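Long-range contacts in cellulase (Uncultured bacterium, PDB 6XSO), which probably hydrolyses internal beta-1,4 linkages of cellulose and related plant polysaccharides such as xylan, as a broad-specificity endoglucanase of glycoside hydrolase family 5: residues M350-G355 / F363-L368; F68-E73 / T359-N364; S134-D139 / N174-K179; S201-I206 / N232-A237. All coordinates share one frame; numbering follows the deposited sequence.

Interaction 1 (M350-G355 / F363-L368)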
# COMPACT_ATOMS: atom_id res chain seq x y z
N MET A 350 4.24 10.11 1.49
CA MET A 350 3.93 11.53 1.72
C MET A 350 5.14 12.41 1.40
O MET A 350 5.90 12.14 0.46
CB MET A 350 3.35 11.71 3.11
CG MET A 350 1.97 11.09 3.29
SD MET A 350 1.20 11.44 4.89
CE MET A 350 0.78 13.17 4.69
N GLY A 351 5.31 13.49 2.14
CA GLY A 351 6.30 14.47 1.76
C GLY A 351 6.02 14.90 0.34
O GLY A 351 4.89 14.77 -0.16
N LEU A 352 7.06 15.40 -0.31
CA LEU A 352 7.10 15.81 -1.71
C LEU A 352 6.18 16.99 -2.01
O LEU A 352 6.67 18.07 -2.34
CB LEU A 352 6.85 14.66 -2.68
CG LEU A 352 7.71 13.41 -2.50
CD1 LEU A 352 7.60 12.54 -3.76
CD2 LEU A 352 9.17 13.67 -2.18
N SER A 353 4.86 16.77 -1.97
CA SER A 353 3.86 17.83 -2.10
C SER A 353 2.83 17.58 -1.00
O SER A 353 2.09 16.59 -1.05
CB SER A 353 3.20 17.81 -3.47
OG SER A 353 2.29 18.90 -3.61
N ASP A 354 2.82 18.46 0.00
CA ASP A 354 2.11 18.19 1.24
C ASP A 354 1.24 19.38 1.62
O ASP A 354 1.64 20.53 1.43
CB ASP A 354 3.09 17.95 2.39
CG ASP A 354 2.40 17.49 3.65
OD1 ASP A 354 1.92 16.34 3.65
OD2 ASP A 354 2.32 18.26 4.64
N GLY A 355 0.08 19.09 2.18
CA GLY A 355 -0.73 20.17 2.70
C GLY A 355 -1.15 21.11 1.60
O GLY A 355 -1.45 20.70 0.48
N PHE A 363 5.83 21.27 -5.31
CA PHE A 363 6.59 20.43 -4.40
C PHE A 363 7.17 21.30 -3.28
O PHE A 363 7.93 22.24 -3.55
CB PHE A 363 7.75 19.73 -5.13
CG PHE A 363 7.32 18.70 -6.14
CD1 PHE A 363 6.92 17.44 -5.76
CD2 PHE A 363 7.38 19.00 -7.49
CE1 PHE A 363 6.55 16.50 -6.70
CE2 PHE A 363 7.01 18.05 -8.43
CZ PHE A 363 6.60 16.81 -8.03
N ASN A 364 6.84 20.98 -2.04
CA ASN A 364 7.55 21.57 -0.91
C ASN A 364 8.82 20.81 -0.56
O ASN A 364 9.65 21.33 0.20
CB ASN A 364 6.63 21.69 0.31
CG ASN A 364 6.14 20.35 0.80
OD1 ASN A 364 5.40 19.67 0.11
ND2 ASN A 364 6.57 19.96 2.01
N GLN A 365 9.03 19.63 -1.14
CA GLN A 365 10.34 18.95 -1.11
C GLN A 365 10.76 18.66 -2.55
O GLN A 365 10.89 17.50 -2.96
CB GLN A 365 10.30 17.71 -0.24
CG GLN A 365 9.78 17.96 1.18
CD GLN A 365 9.73 16.70 2.02
OE1 GLN A 365 9.37 15.63 1.54
NE2 GLN A 365 10.15 16.82 3.28
N ALA A 366 11.00 19.73 -3.31
CA ALA A 366 11.34 19.57 -4.72
C ALA A 366 12.63 18.78 -4.88
O ALA A 366 12.74 17.94 -5.78
CB ALA A 366 11.48 20.92 -5.41
N ASP A 367 13.62 19.04 -4.02
CA ASP A 367 14.89 18.34 -4.12
C ASP A 367 14.72 16.83 -3.95
O ASP A 367 15.28 16.05 -4.73
CB ASP A 367 15.92 18.95 -3.16
CG ASP A 367 15.44 19.06 -1.72
OD1 ASP A 367 14.29 18.72 -1.37
OD2 ASP A 367 16.28 19.51 -0.91
N LEU A 368 13.91 16.41 -2.98
CA LEU A 368 13.69 14.98 -2.75
C LEU A 368 12.89 14.35 -3.88
O LEU A 368 13.21 13.23 -4.32
CB LEU A 368 13.00 14.78 -1.41
CG LEU A 368 12.69 13.33 -1.07
CD1 LEU A 368 13.87 12.42 -1.03
CD2 LEU A 368 11.98 13.29 0.28
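G351 meets Q365 so closely that G351 CA lies 3.3 Å from Q365 OE1; with phi at +54°, any CB on this residue would run into that oxygen. L352 follows, and both polar atoms of its backbone are answered by Q365. Its N-H points almost straight at Q365 OE1, 3.0 Å away, while its carbonyl O accepts Q365 N at 3.1 Å. The glutamine can return to L352 because its CG stands anti to the carbonyl carbon (chi1 -54°) and the chain runs extended from there. An alanine in place of Q365 would lose the amide, probably leaving L352 N without its acceptor and freeing the turn at G351 to shift. This pairing belongs to the loop that follows the eighth strand of the TIM barrel, 345-349, and folds back before helix 366-377, with Q365 as the N-cap residue. L352 CD2 reaches that helix, packing 3.7 Å from L368 CG with the two side chains crossing at about a right angle. The L352 carbonyl O also receives a CA-H contact from F363 CA at 3.1 Å and lies at the edge of the F363 ring. S353 brings its CA to 3.3 Å from N364 OD1, while its own hydroxyl is bonded to S362 O. D354 N donates a weak, bent bond of 2.9 Å to the same N364 OD1, and D354 OD1 turns instead to Q60.

Interaction 2 (F68-E73 / T359-N364)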
# COMPACT_ATOMS: atom_id res chain seq x y z
N PHE A 68 -1.60 15.44 -9.78
CA PHE A 68 -1.06 14.24 -10.41
C PHE A 68 -0.42 14.54 -11.76
O PHE A 68 0.52 13.84 -12.15
CB PHE A 68 -2.14 13.16 -10.46
CG PHE A 68 -2.63 12.78 -9.09
CD1 PHE A 68 -1.76 12.25 -8.15
CD2 PHE A 68 -3.94 13.03 -8.72
CE1 PHE A 68 -2.21 11.92 -6.88
CE2 PHE A 68 -4.39 12.70 -7.45
CZ PHE A 68 -3.52 12.16 -6.53
N LYS A 69 -0.89 15.57 -12.47
CA LYS A 69 -0.15 16.07 -13.63
C LYS A 69 1.26 16.45 -13.22
O LYS A 69 2.23 16.09 -13.90
CB LYS A 69 -0.89 17.26 -14.23
CG LYS A 69 -0.21 17.92 -15.45
CD LYS A 69 -1.06 19.10 -15.98
CE LYS A 69 -0.43 19.77 -17.21
NZ LYS A 69 0.86 20.40 -16.83
N MET A 70 1.39 17.14 -12.09
CA MET A 70 2.71 17.54 -11.60
C MET A 70 3.56 16.32 -11.25
O MET A 70 4.75 16.26 -11.61
CB MET A 70 2.54 18.44 -10.37
CG MET A 70 3.85 19.02 -9.86
SD MET A 70 3.63 20.02 -8.38
CE MET A 70 3.37 18.77 -7.14
N MET A 71 2.99 15.35 -10.54
CA MET A 71 3.74 14.14 -10.19
C MET A 71 4.22 13.42 -11.45
O MET A 71 5.38 13.01 -11.54
CB MET A 71 2.86 13.22 -9.35
CG MET A 71 2.63 13.72 -7.94
SD MET A 71 4.12 13.49 -6.94
CE MET A 71 3.69 14.50 -5.51
N LYS A 72 3.33 13.27 -12.43
CA LYS A 72 3.71 12.60 -13.67
C LYS A 72 4.85 13.33 -14.37
O LYS A 72 5.80 12.69 -14.85
CB LYS A 72 2.49 12.53 -14.59
CG LYS A 72 2.78 12.00 -15.98
CD LYS A 72 2.98 10.51 -16.02
CE LYS A 72 3.19 10.04 -17.46
NZ LYS A 72 2.24 10.67 -18.44
N GLU A 73 4.75 14.65 -14.49
CA GLU A 73 5.79 15.42 -15.17
C GLU A 73 7.12 15.39 -14.45
O GLU A 73 8.17 15.58 -15.08
CB GLU A 73 5.28 16.84 -15.38
CG GLU A 73 4.17 16.86 -16.40
CD GLU A 73 3.65 18.25 -16.67
OE1 GLU A 73 4.32 19.23 -16.26
OE2 GLU A 73 2.58 18.36 -17.30
N THR A 359 -2.45 21.99 -3.40
CA THR A 359 -3.48 22.77 -4.06
C THR A 359 -2.89 23.68 -5.13
O THR A 359 -3.62 24.11 -6.04
CB THR A 359 -4.21 23.57 -2.99
OG1 THR A 359 -4.57 22.68 -1.92
CG2 THR A 359 -5.46 24.24 -3.55
N MET A 360 -1.59 23.94 -5.08
CA MET A 360 -1.00 24.92 -5.99
C MET A 360 -1.07 24.46 -7.44
O MET A 360 -1.62 25.20 -8.28
CB MET A 360 0.40 25.30 -5.51
CG MET A 360 0.37 26.15 -4.24
SD MET A 360 1.98 26.46 -3.51
CE MET A 360 2.62 27.68 -4.66
N PRO A 361 -0.52 23.30 -7.82
CA PRO A 361 0.29 22.37 -7.03
C PRO A 361 1.77 22.75 -7.08
O PRO A 361 2.22 23.37 -8.03
CB PRO A 361 0.06 21.04 -7.75
CG PRO A 361 -0.03 21.46 -9.20
CD PRO A 361 -0.73 22.80 -9.19
N SER A 362 2.52 22.30 -6.06
CA SER A 362 3.93 22.62 -5.96
C SER A 362 4.56 21.58 -5.05
O SER A 362 3.91 21.08 -4.12
CB SER A 362 4.13 24.01 -5.35
OG SER A 362 5.49 24.36 -5.22
N PHE A 363 5.83 21.27 -5.31
CA PHE A 363 6.59 20.43 -4.40
C PHE A 363 7.17 21.30 -3.28
O PHE A 363 7.93 22.24 -3.55
CB PHE A 363 7.75 19.73 -5.13
CG PHE A 363 7.32 18.70 -6.14
CD1 PHE A 363 6.92 17.44 -5.76
CD2 PHE A 363 7.38 19.00 -7.49
CE1 PHE A 363 6.55 16.50 -6.70
CE2 PHE A 363 7.01 18.05 -8.43
CZ PHE A 363 6.60 16.81 -8.03
N ASN A 364 6.84 20.98 -2.04
CA ASN A 364 7.55 21.57 -0.91
C ASN A 364 8.82 20.81 -0.56
O ASN A 364 9.65 21.33 0.20
CB ASN A 364 6.63 21.69 0.31
CG ASN A 364 6.14 20.35 0.80
OD1 ASN A 364 5.40 19.67 0.11
ND2 ASN A 364 6.57 19.96 2.01
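M70 and F363 reach toward each other tip to tip, forming a Met-aromatic contact between helix 66-73, the helix just before the second strand of the TIM barrel, and the loop after the eighth strand. The contact is thus a worked case of two parts of the chain almost 290 residues apart meeting in the barrel's outer layer. Its methyl stands over the aromatic face: M70 CE lies 3.7 Å from the centroid of the F363 ring and only 4° off its normal, an almost central CH-pi approach. The sulfur sits over the same face but farther from the axis, with M70 SD 4.2 Å from the centroid. CG lies anti to the backbone N (chi1 -175°), which carries the chain out from the helix, and the bend at chi3 (75°) then turns CE over the ring. M71 supplies a second Met-aromatic contact of another kind, its SD standing at the ring edge, 5.1 Å from the centroid of F363. Apolar packing adds to this. M70 CG touches F363 CE2 at 3.6 Å, and M71 CE approaches F363 CE1 at 3.7 Å. A74, just past the helix, also touches the F363 side chain. The loop backbone, entered through the cis peptide before P361, also runs past the sulfur of M70. M70 SD lies 3.8 Å from P361 CB and 3.4 Å from S362 N.

Interaction 3 (S134-D139 / N174-K179)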
# COMPACT_ATOMS: atom_id res chain seq x y z
N SER A 134 -8.88 -0.87 15.46
CA SER A 134 -9.03 -1.35 14.10
C SER A 134 -9.92 -2.60 14.08
O SER A 134 -9.86 -3.43 14.99
CB SER A 134 -7.67 -1.70 13.51
OG SER A 134 -7.00 -2.64 14.32
N TRP A 135 -10.74 -2.73 13.04
CA TRP A 135 -11.68 -3.84 12.99
C TRP A 135 -11.13 -5.06 12.26
O TRP A 135 -11.63 -6.17 12.50
CB TRP A 135 -13.04 -3.42 12.42
CG TRP A 135 -13.12 -3.02 10.99
CD1 TRP A 135 -12.84 -1.80 10.46
CD2 TRP A 135 -13.56 -3.84 9.89
NE1 TRP A 135 -13.04 -1.81 9.10
CE2 TRP A 135 -13.51 -3.05 8.73
CE3 TRP A 135 -13.98 -5.17 9.78
CZ2 TRP A 135 -13.86 -3.54 7.48
CZ3 TRP A 135 -14.33 -5.65 8.53
CH2 TRP A 135 -14.28 -4.83 7.40
N ILE A 136 -10.14 -4.89 11.39
CA ILE A 136 -9.51 -5.99 10.68
C ILE A 136 -8.23 -6.32 11.44
O ILE A 136 -7.29 -5.52 11.46
CB ILE A 136 -9.21 -5.65 9.22
CG1 ILE A 136 -10.50 -5.25 8.50
CG2 ILE A 136 -8.54 -6.84 8.53
CD1 ILE A 136 -10.26 -4.73 7.09
N LYS A 137 -8.18 -7.49 12.08
CA LYS A 137 -7.02 -7.88 12.87
C LYS A 137 -6.51 -9.25 12.44
O LYS A 137 -7.29 -10.13 12.05
CB LYS A 137 -7.34 -7.93 14.36
CG LYS A 137 -7.85 -6.60 14.92
CD LYS A 137 -7.79 -6.61 16.44
CE LYS A 137 -8.22 -5.32 17.07
NZ LYS A 137 -7.38 -4.17 16.64
N ALA A 138 -5.19 -9.43 12.56
CA ALA A 138 -4.53 -10.70 12.28
C ALA A 138 -4.72 -11.60 13.49
O ALA A 138 -3.83 -11.78 14.33
CB ALA A 138 -3.06 -10.48 11.94
N ASP A 139 -5.93 -12.13 13.59
CA ASP A 139 -6.38 -12.94 14.71
C ASP A 139 -7.46 -13.82 14.10
O ASP A 139 -8.37 -13.28 13.46
CB ASP A 139 -6.95 -12.06 15.81
CG ASP A 139 -7.49 -12.87 16.98
OD1 ASP A 139 -8.58 -13.49 16.85
OD2 ASP A 139 -6.82 -12.92 18.03
N ASN A 174 -3.86 -3.01 4.68
CA ASN A 174 -2.63 -2.25 4.84
C ASN A 174 -1.62 -2.87 5.81
O ASN A 174 -0.68 -3.53 5.37
CB ASN A 174 -2.99 -0.80 5.24
CG ASN A 174 -1.78 0.04 5.49
OD1 ASN A 174 -0.83 0.01 4.68
ND2 ASN A 174 -1.78 0.81 6.59
N GLU A 175 -1.79 -2.64 7.12
CA GLU A 175 -0.83 -3.07 8.14
C GLU A 175 -1.64 -3.80 9.21
O GLU A 175 -1.99 -3.23 10.25
CB GLU A 175 -0.02 -1.87 8.71
CG GLU A 175 1.01 -1.35 7.72
CD GLU A 175 1.81 -0.18 8.21
OE1 GLU A 175 1.49 0.42 9.24
OE2 GLU A 175 2.82 0.15 7.54
N MET A 176 -1.96 -5.05 8.94
CA MET A 176 -2.81 -5.83 9.83
C MET A 176 -1.95 -6.42 10.95
O MET A 176 -0.95 -7.09 10.69
CB MET A 176 -3.50 -6.96 9.06
CG MET A 176 -4.70 -7.50 9.80
SD MET A 176 -5.38 -9.03 9.17
CE MET A 176 -5.57 -8.72 7.43
N LEU A 177 -2.37 -6.19 12.19
CA LEU A 177 -1.64 -6.62 13.38
C LEU A 177 -2.49 -7.58 14.20
O LEU A 177 -3.71 -7.66 14.03
CB LEU A 177 -1.30 -5.41 14.27
CG LEU A 177 -0.70 -4.19 13.58
CD1 LEU A 177 -0.38 -3.08 14.58
CD2 LEU A 177 0.55 -4.56 12.79
N ASP A 178 -1.82 -8.32 15.08
CA ASP A 178 -2.50 -9.21 16.02
C ASP A 178 -3.22 -8.37 17.07
O ASP A 178 -3.20 -7.14 17.06
CB ASP A 178 -1.51 -10.23 16.60
CG ASP A 178 -0.43 -9.59 17.45
OD1 ASP A 178 -0.62 -8.46 17.94
OD2 ASP A 178 0.62 -10.24 17.65
N LYS A 179 -3.90 -9.06 17.99
CA LYS A 179 -4.68 -8.34 18.99
C LYS A 179 -3.81 -7.63 20.01
O LYS A 179 -4.35 -6.85 20.80
CB LYS A 179 -5.67 -9.27 19.70
CG LYS A 179 -5.08 -10.23 20.70
CD LYS A 179 -6.14 -11.14 21.28
CE LYS A 179 -5.53 -12.20 22.15
NZ LYS A 179 -6.59 -13.10 22.72
O HOH W 1 -4.88 -4.65 12.67
O HOH W 2 -4.65 -4.88 15.73
O HOH W 3 -4.25 -11.91 17.89
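M176 turns its CG anti to the backbone N (chi1 -161°), the chain runs on extended to SD, against the backbone of K137 and A138, and the bend at chi3 (-50°) turns CE toward I136. Its methyl CE comes to 3.7 Å from I136 CG2, the two side chains crossing at about a right angle, while M176 CG rests 3.4 Å from A138 N. One direct hydrogen bond joins the backbones: A138 N donates to L177 O at 2.7 Å, approaching from well above the carbonyl plane, 49° out of it. A138 is the centre of an inverse gamma turn, and its carbonyl O receives a CA-H contact from D178 CA at 3.4 Å. Water 1 extends the pairing, bridging I136 O (2.8 Å) and L177 N; water 2 links K137 NZ to D178 O. The lysine amine is also held by S134 and by a salt bridge to D128. Both segments are loops after neighbouring strands, 116-119 and 168-171, at the end of the TIM barrel where family 5 enzymes carry the active site. I136 and M176 are further packed against helix 196-219. At the outer end, D139 precedes helix 140-161, caps it through OD1, which bonds to N142, and uses OD2 to hold water 3 at 2.8 Å, which in turn accepts K179 N. K179 NZ stays 4.7 Å from D139 OD2, too far for a salt bridge, so any attraction is probably weak, and the join rests on the packing of M176 and on backbone polar atoms met partly by each other and partly by bound water.

Interaction 4 (S201-I206 / N232-A237)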
# COMPACT_ATOMS: atom_id res chain seq x y z
N SER A 201 -2.26 -18.07 15.02
CA SER A 201 -3.56 -17.49 14.72
C SER A 201 -3.43 -16.34 13.74
O SER A 201 -4.23 -16.19 12.81
CB SER A 201 -4.20 -16.99 16.02
OG SER A 201 -5.53 -16.54 15.83
N ALA A 202 -2.39 -15.53 13.93
CA ALA A 202 -2.20 -14.32 13.14
C ALA A 202 -1.92 -14.65 11.68
O ALA A 202 -2.51 -14.04 10.79
CB ALA A 202 -1.06 -13.52 13.75
N TYR A 203 -1.04 -15.62 11.43
CA TYR A 203 -0.75 -15.96 10.03
C TYR A 203 -1.91 -16.68 9.38
O TYR A 203 -2.17 -16.47 8.19
CB TYR A 203 0.59 -16.71 9.92
CG TYR A 203 1.73 -15.88 10.46
CD1 TYR A 203 2.02 -14.62 9.93
CD2 TYR A 203 2.52 -16.33 11.48
CE1 TYR A 203 3.05 -13.86 10.43
CE2 TYR A 203 3.56 -15.57 11.99
CZ TYR A 203 3.82 -14.32 11.46
OH TYR A 203 4.84 -13.54 11.96
N ASN A 204 -2.67 -17.49 10.13
CA ASN A 204 -3.90 -18.05 9.57
C ASN A 204 -4.86 -16.93 9.16
O ASN A 204 -5.54 -17.03 8.13
CB ASN A 204 -4.58 -18.96 10.59
CG ASN A 204 -3.92 -20.32 10.71
OD1 ASN A 204 -2.97 -20.65 9.98
ND2 ASN A 204 -4.41 -21.13 11.65
N ALA A 205 -4.97 -15.89 9.99
CA ALA A 205 -5.87 -14.77 9.69
C ALA A 205 -5.40 -13.97 8.48
O ALA A 205 -6.20 -13.64 7.60
CB ALA A 205 -6.00 -13.85 10.90
N ILE A 206 -4.10 -13.64 8.43
CA ILE A 206 -3.55 -12.97 7.25
C ILE A 206 -3.90 -13.76 6.00
O ILE A 206 -4.38 -13.22 5.01
CB ILE A 206 -2.02 -12.79 7.38
CG1 ILE A 206 -1.69 -11.74 8.45
CG2 ILE A 206 -1.43 -12.43 5.99
CD1 ILE A 206 -1.96 -10.33 8.05
N ASN A 232 -0.73 -8.12 1.30
CA ASN A 232 0.31 -7.62 2.18
C ASN A 232 0.70 -8.66 3.23
O ASN A 232 -0.11 -9.49 3.67
CB ASN A 232 -0.10 -6.31 2.86
CG ASN A 232 -0.24 -5.15 1.89
OD1 ASN A 232 -0.42 -5.34 0.70
ND2 ASN A 232 -0.17 -3.94 2.42
N THR A 233 1.95 -8.61 3.65
CA THR A 233 2.38 -9.45 4.75
C THR A 233 1.79 -8.93 6.06
O THR A 233 1.32 -7.78 6.15
CB THR A 233 3.89 -9.40 4.86
OG1 THR A 233 4.28 -8.03 4.99
CG2 THR A 233 4.57 -10.01 3.65
N TYR A 234 1.84 -9.77 7.10
CA TYR A 234 1.60 -9.36 8.47
C TYR A 234 2.29 -8.03 8.74
O TYR A 234 3.50 -7.91 8.56
CB TYR A 234 2.13 -10.44 9.48
CG TYR A 234 1.90 -9.97 10.90
CD1 TYR A 234 2.83 -9.19 11.55
CD2 TYR A 234 0.70 -10.25 11.56
CE1 TYR A 234 2.57 -8.67 12.82
CE2 TYR A 234 0.46 -9.75 12.82
CZ TYR A 234 1.39 -8.96 13.43
OH TYR A 234 1.11 -8.46 14.68
N ALA A 235 1.53 -7.02 9.19
CA ALA A 235 2.02 -5.68 9.54
C ALA A 235 2.69 -4.94 8.38
O ALA A 235 3.29 -3.87 8.59
CB ALA A 235 2.96 -5.70 10.76
N ALA A 236 2.57 -5.46 7.15
CA ALA A 236 3.42 -5.02 6.04
C ALA A 236 4.91 -5.12 6.42
O ALA A 236 5.76 -4.41 5.88
CB ALA A 236 3.01 -3.64 5.53
N ALA A 237 5.24 -6.02 7.35
CA ALA A 237 6.62 -6.23 7.75
C ALA A 237 7.42 -6.83 6.60
O ALA A 237 6.90 -7.58 5.78
CB ALA A 237 6.66 -7.17 8.97
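Y234 OH is gripped by two partners, the backbone N of D178 and the carbonyl O of S182, and this hold fixes the far end of a side chain that packs against helix 196-219. The side chain extends with CG anti to the backbone N (chi1 178°). Y203 meets it at the root: its CE1 lies 3.7 Å from Y234 CB, which sits at the edge of the Y203 ring. The two rings themselves are obliquely related, their planes 71° apart, and Y203 OH is bonded to A186 N. A202 CB touches the outer part of the tyrosine, 4.2 Å from Y234 CE2. In the TIM barrel, helix 196-219 is the crossover from the fourth strand to the fifth, and its early turns here cover the loop that leaves the fifth strand, 229-232. I206 lies one turn on from A202 and Y203. Its CD1 packs 3.7 Å from Y234 CA, CG1 lies at the edge of the Y234 ring, and CG2 approaches N232 O at 4.0 Å. An alanine at I206 would remove all three branch carbons and would probably open a gap beneath the backbone of Y234, leaving the root of its ring less firmly supported. The loop is also held from within, since T233 OG1 donates to A237 O at 2.8 Å, in the carbonyl plane and on a lone pair, while N232 ND2 bonds to N174 O and E171 OE2.

In the fold
From the N terminus, interaction 2 opens at helix 66-73 and closes only at 359-364, a span taking in most of the barrel. Within it lie interactions 3 and 4, in series: interaction 3 ties the loops after the third and fourth strands, interaction 4 the following helix to the loop after the fifth. These two touch, M176 O lying 2.9 Å from A235 N. Interaction 1 opens at 350-355, inside interaction 2's span, and closes beyond it on 363-368, so the two cross and share F363 and N364. Interaction 1 ties the loop after the eighth strand to the last helix, interaction 2 that loop to helix 66-73, across the chain's centre from the other pair.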